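Local coordinates for protein endopolygalacturonase (Chondrostereum purpureum, PDB 1K5C) that probably hydrolyses the alpha-1,4 bonds between galacturonate units inside polygalacturonate chains, as a right-handed parallel beta-helix of glycoside hydrolase family 28, at residues F155-V169 and I176-Q190. Numbering follows the deposited sequence. Where two conformers were deposited one is given.
With NAG (2-acetamido-2-deoxy-beta-D-glucopyranose), chain C.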
loop_
_atom_site.group_PDB
_atom_site.type_symbol
_atom_site.label_atom_id
_atom_site.label_comp_id
_atom_site.label_asym_id
_atom_site.label_seq_id
_atom_site.Cartn_x
_atom_site.Cartn_y
_atom_site.Cartn_z
ATOM N N PHE A 155 -2.657 1.229 -0.308
ATOM C CA PHE A 155 -2.945 -0.204 -0.168
ATOM C C PHE A 155 -2.091 -0.751 0.973
ATOM O O PHE A 155 -0.864 -0.608 0.936
ATOM C CB PHE A 155 -2.550 -0.987 -1.449
ATOM C CG PHE A 155 -3.245 -0.478 -2.690
ATOM C CD1 PHE A 155 -4.510 -0.977 -3.065
ATOM C CD2 PHE A 155 -2.651 0.506 -3.495
ATOM C CE1 PHE A 155 -5.129 -0.485 -4.205
ATOM C CE2 PHE A 155 -3.276 0.977 -4.623
ATOM C CZ PHE A 155 -4.527 0.522 -4.986
ATOM N N ASP A 156 -2.741 -1.380 1.953
ATOM C CA ASP A 156 -2.055 -2.128 3.027
ATOM C C ASP A 156 -2.321 -3.598 2.789
ATOM O O ASP A 156 -3.481 -4.019 2.773
ATOM C CB ASP A 156 -2.585 -1.696 4.397
ATOM C CG ASP A 156 -2.238 -0.269 4.763
ATOM O OD1 ASP A 156 -1.012 0.077 4.506
ATOM O OD2 ASP A 156 -3.031 0.489 5.287
ATOM N N VAL A 157 -1.253 -4.367 2.559
ATOM C CA VAL A 157 -1.398 -5.761 2.157
ATOM C C VAL A 157 -0.848 -6.698 3.201
ATOM O O VAL A 157 0.338 -6.651 3.527
ATOM C CB VAL A 157 -0.682 -6.007 0.796
ATOM C CG1 VAL A 157 -0.877 -7.460 0.356
ATOM C CG2 VAL A 157 -1.199 -5.026 -0.270
ATOM N N SER A 158 -1.720 -7.590 3.688
ATOM C CA SER A 158 -1.356 -8.750 4.546
ATOM C C SER A 158 -2.049 -9.956 3.917
ATOM O O SER A 158 -3.197 -10.256 4.265
ATOM C CB SER A 158 -1.720 -8.538 5.997
ATOM O OG SER A 158 -0.917 -7.510 6.595
ATOM N N ALA A 159 -1.380 -10.572 2.964
ATOM C CA ALA A 159 -2.085 -11.545 2.102
ATOM C C ALA A 159 -1.053 -12.216 1.215
ATOM O O ALA A 159 -0.012 -11.669 0.888
ATOM C CB ALA A 159 -3.064 -10.784 1.186
ATOM N N ASN A 160 -1.432 -13.435 0.762
ATOM C CA ASN A 160 -0.675 -14.129 -0.278
ATOM C C ASN A 160 -1.291 -13.901 -1.648
ATOM O O ASN A 160 -2.509 -13.717 -1.782
ATOM C CB ASN A 160 -0.652 -15.641 0.021
ATOM C CG ASN A 160 -0.072 -15.937 1.395
ATOM O OD1 ASN A 160 0.957 -15.407 1.775
ATOM N ND2 ASN A 160 -0.722 -16.837 2.088
ATOM N N ASN A 161 -0.466 -14.032 -2.700
ATOM C CA ASN A 161 -1.011 -14.182 -4.045
ATOM C C ASN A 161 -1.838 -12.986 -4.503
ATOM O O ASN A 161 -2.952 -13.109 -4.989
ATOM C CB ASN A 161 -1.874 -15.479 -4.131
ATOM C CG ASN A 161 -1.101 -16.677 -3.636
ATOM O OD1 ASN A 161 0.070 -16.901 -3.966
ATOM N ND2 ASN A 161 -1.822 -17.494 -2.843
ATOM N N VAL A 162 -1.229 -11.799 -4.363
ATOM C CA VAL A 162 -1.862 -10.524 -4.724
ATOM C C VAL A 162 -1.118 -9.852 -5.860
ATOM O O VAL A 162 0.131 -9.815 -5.858
ATOM C CB VAL A 162 -1.856 -9.607 -3.468
ATOM C CG1 VAL A 162 -2.228 -8.161 -3.847
ATOM C CG2 VAL A 162 -2.796 -10.147 -2.420
ATOM N N THR A 163 -1.875 -9.270 -6.800
ATOM C CA THR A 163 -1.326 -8.399 -7.807
ATOM C C THR A 163 -2.078 -7.069 -7.754
ATOM O O THR A 163 -3.316 -7.089 -7.788
ATOM C CB THR A 163 -1.462 -9.017 -9.221
ATOM O OG1 THR A 163 -0.694 -10.217 -9.182
ATOM C CG2 THR A 163 -0.965 -8.053 -10.320
ATOM N N ILE A 164 -1.350 -5.953 -7.680
ATOM C CA ILE A 164 -1.915 -4.626 -7.729
ATOM C C ILE A 164 -1.239 -3.928 -8.906
ATOM O O ILE A 164 0.010 -3.794 -8.896
ATOM C CB ILE A 164 -1.686 -3.871 -6.392
ATOM C CG1 ILE A 164 -2.473 -4.597 -5.277
ATOM C CG2 ILE A 164 -2.059 -2.400 -6.527
ATOM C CD1 ILE A 164 -2.085 -4.174 -3.873
ATOM N N GLN A 165 -2.035 -3.555 -9.915
ATOM C CA GLN A 165 -1.428 -3.064 -11.168
ATOM C C GLN A 165 -2.282 -1.938 -11.714
ATOM O O GLN A 165 -3.521 -1.889 -11.529
ATOM C CB GLN A 165 -1.266 -4.170 -12.199
ATOM C CG GLN A 165 -2.581 -4.868 -12.585
ATOM C CD GLN A 165 -2.357 -6.071 -13.511
ATOM O OE1 GLN A 165 -1.330 -6.700 -13.483
ATOM N NE2 GLN A 165 -3.410 -6.373 -14.297
ATOM N N ASN A 166 -1.606 -1.026 -12.460
ATOM C CA ASN A 166 -2.311 0.033 -13.178
ATOM C C ASN A 166 -3.094 0.957 -12.223
ATOM O O ASN A 166 -4.043 1.620 -12.670
ATOM C CB ASN A 166 -3.271 -0.473 -14.283
ATOM C CG ASN A 166 -2.556 -1.427 -15.204
ATOM O OD1 ASN A 166 -1.440 -1.180 -15.646
ATOM N ND2 ASN A 166 -3.207 -2.548 -15.510
ATOM N N CYS A 167 -2.672 1.067 -10.979
ATOM C CA CYS A 167 -3.361 1.912 -9.994
ATOM C C CYS A 167 -2.670 3.262 -9.871
ATOM O O CYS A 167 -1.507 3.455 -10.315
ATOM C CB CYS A 167 -3.396 1.184 -8.651
ATOM S SG CYS A 167 -4.431 -0.305 -8.641
ATOM N N ILE A 168 -3.382 4.200 -9.248
ATOM C CA ILE A 168 -2.902 5.566 -9.038
ATOM C C ILE A 168 -3.166 5.919 -7.576
ATOM O O ILE A 168 -4.288 5.727 -7.116
ATOM C CB ILE A 168 -3.625 6.566 -9.961
ATOM C CG1 ILE A 168 -3.325 6.233 -11.429
ATOM C CG2 ILE A 168 -3.300 7.992 -9.592
ATOM C CD1 ILE A 168 -4.160 7.007 -12.425
ATOM N N VAL A 169 -2.155 6.389 -6.861
ATOM C CA VAL A 169 -2.331 6.803 -5.471
ATOM C C VAL A 169 -1.753 8.194 -5.268
ATOM O O VAL A 169 -0.564 8.422 -5.513
ATOM C CB VAL A 169 -1.614 5.807 -4.482
ATOM C CG1 VAL A 169 -1.785 6.313 -3.065
ATOM C CG2 VAL A 169 -2.138 4.394 -4.684
ATOM N N ILE A 176 1.888 1.922 -1.198
ATOM C CA ILE A 176 1.580 0.554 -0.759
ATOM C C ILE A 176 2.482 0.279 0.438
ATOM O O ILE A 176 3.637 0.726 0.449
ATOM C CB ILE A 176 1.791 -0.518 -1.873
ATOM C CG1 ILE A 176 1.468 -1.921 -1.355
ATOM C CG2 ILE A 176 3.181 -0.421 -2.521
ATOM C CD1 ILE A 176 1.348 -2.967 -2.467
ATOM N N ALA A 177 1.925 -0.470 1.399
ATOM C CA ALA A 177 2.734 -1.060 2.471
ATOM C C ALA A 177 2.416 -2.564 2.464
ATOM O O ALA A 177 1.279 -2.971 2.702
ATOM C CB ALA A 177 2.436 -0.462 3.828
ATOM N N ILE A 178 3.446 -3.371 2.165
ATOM C CA ILE A 178 3.307 -4.809 2.166
ATOM C C ILE A 178 3.789 -5.279 3.535
ATOM O O ILE A 178 4.973 -5.197 3.867
ATOM C CB ILE A 178 4.146 -5.451 1.048
ATOM C CG1 ILE A 178 3.695 -4.942 -0.343
ATOM C CG2 ILE A 178 4.027 -6.970 1.158
ATOM C CD1 ILE A 178 4.619 -5.328 -1.469
ATOM N N ASN A 179 2.828 -5.736 4.366
ATOM C CA ASN A 179 3.098 -6.015 5.761
ATOM C C ASN A 179 3.251 -7.495 6.109
ATOM O O ASN A 179 3.833 -7.810 7.148
ATOM C CB ASN A 179 1.970 -5.386 6.614
ATOM C CG ASN A 179 1.980 -3.863 6.495
ATOM O OD1 ASN A 179 0.889 -3.236 6.373
ATOM N ND2 ASN A 179 3.140 -3.294 6.502
ATOM N N ASP A 180 2.725 -8.377 5.266
ATOM C CA ASP A 180 2.806 -9.810 5.505
ATOM C C ASP A 180 2.386 -10.513 4.204
ATOM O O ASP A 180 1.500 -9.979 3.500
ATOM C CB ASP A 180 1.842 -10.210 6.635
ATOM C CG ASP A 180 2.062 -11.596 7.190
ATOM O OD1 ASP A 180 3.199 -12.112 7.205
ATOM O OD2 ASP A 180 1.055 -12.174 7.716
ATOM N N GLY A 181 2.976 -11.662 3.918
ATOM C CA GLY A 181 2.510 -12.500 2.827
ATOM C C GLY A 181 3.584 -12.822 1.790
ATOM O O GLY A 181 4.673 -12.259 1.748
ATOM N N ASN A 182 3.216 -13.814 0.975
ATOM C CA ASN A 182 4.054 -14.353 -0.081
ATOM C C ASN A 182 3.413 -14.117 -1.436
ATOM O O ASN A 182 2.211 -14.266 -1.594
ATOM C CB ASN A 182 4.223 -15.881 0.109
ATOM C CG ASN A 182 5.151 -16.487 -0.938
ATOM O OD1 ASN A 182 6.362 -16.189 -0.928
ATOM N ND2 ASN A 182 4.625 -17.289 -1.851
ATOM N N ASN A 183 4.270 -13.809 -2.445
ATOM C CA ASN A 183 3.873 -13.758 -3.862
ATOM C C ASN A 183 2.962 -12.535 -4.087
ATOM O O ASN A 183 1.745 -12.667 -4.304
ATOM C CB ASN A 183 3.190 -15.057 -4.308
ATOM C CG ASN A 183 2.769 -14.950 -5.777
ATOM O OD1 ASN A 183 3.349 -14.189 -6.576
ATOM N ND2 ASN A 183 1.719 -15.697 -6.111
ATOM N N ILE A 184 3.579 -11.396 -4.015
ATOM C CA ILE A 184 2.908 -10.105 -4.130
ATOM C C ILE A 184 3.604 -9.291 -5.228
ATOM O O ILE A 184 4.816 -9.116 -5.183
ATOM C CB ILE A 184 2.901 -9.349 -2.773
ATOM C CG1 ILE A 184 2.172 -10.184 -1.706
ATOM C CG2 ILE A 184 2.260 -7.957 -2.944
ATOM C CD1 ILE A 184 2.577 -9.847 -0.316
ATOM N N ARG A 185 2.788 -8.817 -6.170
ATOM C CA ARG A 185 3.288 -8.094 -7.334
ATOM C C ARG A 185 2.631 -6.706 -7.364
ATOM O O ARG A 185 1.410 -6.615 -7.273
ATOM C CB ARG A 185 2.985 -8.864 -8.609
ATOM C CG ARG A 185 3.544 -8.194 -9.860
ATOM C CD ARG A 185 3.168 -9.071 -11.067
ATOM N NE ARG A 185 4.308 -9.784 -11.271
ATOM C CZ ARG A 185 5.373 -9.778 -12.066
ATOM N NH1 ARG A 185 5.709 -8.998 -13.040
ATOM N NH2 ARG A 185 6.060 -10.788 -11.607
ATOM N N PHE A 186 3.454 -5.662 -7.463
ATOM C CA PHE A 186 2.996 -4.267 -7.514
ATOM C C PHE A 186 3.587 -3.724 -8.844
ATOM O O PHE A 186 4.809 -3.475 -8.890
ATOM C CB PHE A 186 3.468 -3.514 -6.300
ATOM C CG PHE A 186 2.945 -2.087 -6.168
ATOM C CD1 PHE A 186 1.619 -1.890 -5.773
ATOM C CD2 PHE A 186 3.760 -0.990 -6.402
ATOM C CE1 PHE A 186 1.137 -0.571 -5.622
ATOM C CE2 PHE A 186 3.278 0.313 -6.251
ATOM C CZ PHE A 186 1.972 0.516 -5.849
ATOM N N GLU A 187 2.767 -3.626 -9.890
ATOM C CA GLU A 187 3.287 -3.376 -11.226
ATOM C C GLU A 187 2.522 -2.244 -11.938
ATOM O O GLU A 187 1.294 -2.198 -11.970
ATOM C CB GLU A 187 3.211 -4.660 -12.085
ATOM C CG GLU A 187 3.803 -4.477 -13.474
ATOM C CD GLU A 187 4.120 -5.777 -14.187
ATOM O OE1 GLU A 187 3.549 -6.825 -13.865
ATOM O OE2 GLU A 187 4.949 -5.715 -15.137
ATOM N N ASN A 188 3.304 -1.348 -12.565
ATOM C CA ASN A 188 2.740 -0.311 -13.460
ATOM C C ASN A 188 1.757 0.584 -12.728
ATOM O O ASN A 188 0.726 0.998 -13.297
ATOM C CB ASN A 188 2.119 -0.941 -14.710
ATOM C CG ASN A 188 3.133 -1.630 -15.601
ATOM O OD1 ASN A 188 4.358 -1.488 -15.427
ATOM N ND2 ASN A 188 2.683 -2.433 -16.535
ATOM N N ASN A 189 2.105 0.963 -11.493
ATOM C CA ASN A 189 1.321 1.906 -10.707
ATOM C C ASN A 189 1.993 3.293 -10.681
ATOM O O ASN A 189 3.188 3.386 -10.960
ATOM C CB ASN A 189 1.165 1.377 -9.255
ATOM C CG ASN A 189 0.537 0.021 -9.270
ATOM O OD1 ASN A 189 -0.640 -0.166 -9.542
ATOM N ND2 ASN A 189 1.342 -0.991 -8.949
ATOM N N GLN A 190 1.208 4.301 -10.326
ATOM C CA GLN A 190 1.707 5.678 -10.199
ATOM C C GLN A 190 1.426 6.171 -8.775
ATOM O O GLN A 190 0.257 6.135 -8.336
ATOM C CB GLN A 190 0.988 6.577 -11.187
ATOM C CG GLN A 190 1.382 6.232 -12.639
ATOM C CD GLN A 190 0.421 6.993 -13.506
ATOM O OE1 GLN A 190 0.383 8.223 -13.539
ATOM N NE2 GLN A 190 -0.346 6.201 -14.216
HETATM C C1 NAG C . -1.510 -18.773 -2.275
HETATM C C2 NAG C . -1.094 -19.778 -3.444
HETATM C C3 NAG C . -0.753 -21.136 -2.723
HETATM C C4 NAG C . 0.365 -20.965 -1.707
HETATM C C5 NAG C . -0.142 -19.884 -0.654
HETATM C C6 NAG C . 1.094 -19.563 0.174
HETATM C C7 NAG C . -2.491 -19.513 -5.442
HETATM C C8 NAG C . -3.742 -19.788 -6.107
HETATM N N2 NAG C . -2.300 -20.021 -4.224
HETATM O O3 NAG C . -0.387 -22.116 -3.726
HETATM O O4 NAG C . 0.557 -22.140 -0.870
HETATM O O5 NAG C . -0.311 -18.669 -1.479
HETATM O O6 NAG C . 1.734 -18.626 -0.676
HETATM O O7 NAG C . -1.630 -18.881 -5.944
HETATM O O HOH W 1 -2.041 -4.736 6.314
HETATM O O HOH W 2 1.097 -7.464 -12.872
HETATM O O HOH W 3 -0.489 1.446 -16.258
HETATM O O HOH W 4 -0.890 3.450 -13.161
#
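Ile164 lays CG2 against the CD1 side of the Phe186 ring, 3.8 Å from that atom, and the two side chains cross at a slant. The same methyl also sits over the centre of the Phe155 ring. At the far end of Ile164, CD1 meets Ile176 CD1 tip to tip at 3.9 Å. Ile176 CG2 covers one face of Phe186. These residues, with Val157, fill the inside of two successive coils of the parallel beta-helix. Strand 155-158 runs beside 176-179 and strand 162-165 beside 184-187, the second pair only 5° from parallel. A beta bulge shifts the first pairing between Val157 and Ser158.

Asn189 holds the next corner. With CG beside its backbone N (chi1 -57°), its amide reaches back to the neighbouring coil. ND2 gives a nearly straight bond (173°) to Ile164 O, 3.1 Å away, meeting that oxygen from above the carbonyl plane. Glu187 N binds the same oxygen. OD1 accepts from Cys167 N at 2.8 Å. ND2 also lies over the centre of the Phe186 ring, opposite Ile176. A leucine here would probably leave Cys167 N without its acceptor and take one of the two donors from Ile164 O, so that the turn after Gln165 is less firmly fixed.

At the other corner, Asn160 OD1 takes Asn182 N on a lone pair. Asn161 OD1 accepts from Asn183 ND2 at 3.0 Å, the two side chains crossing at about a right angle. Asn161 ND2 carries the N-linked sugar. Gly181 has no side chain to strike Ala159 O.

Outside, one water joins Gln165 OE1 to Glu187 OE1, Gln165 NE2 bonds Asp134 of the preceding coil, and Arg185 makes a salt bridge with Glu187. The chemistry is thus divided: apolar groups fill the interior, while asparagine amides bond to backbone groups, and once to each other, where the coils turn.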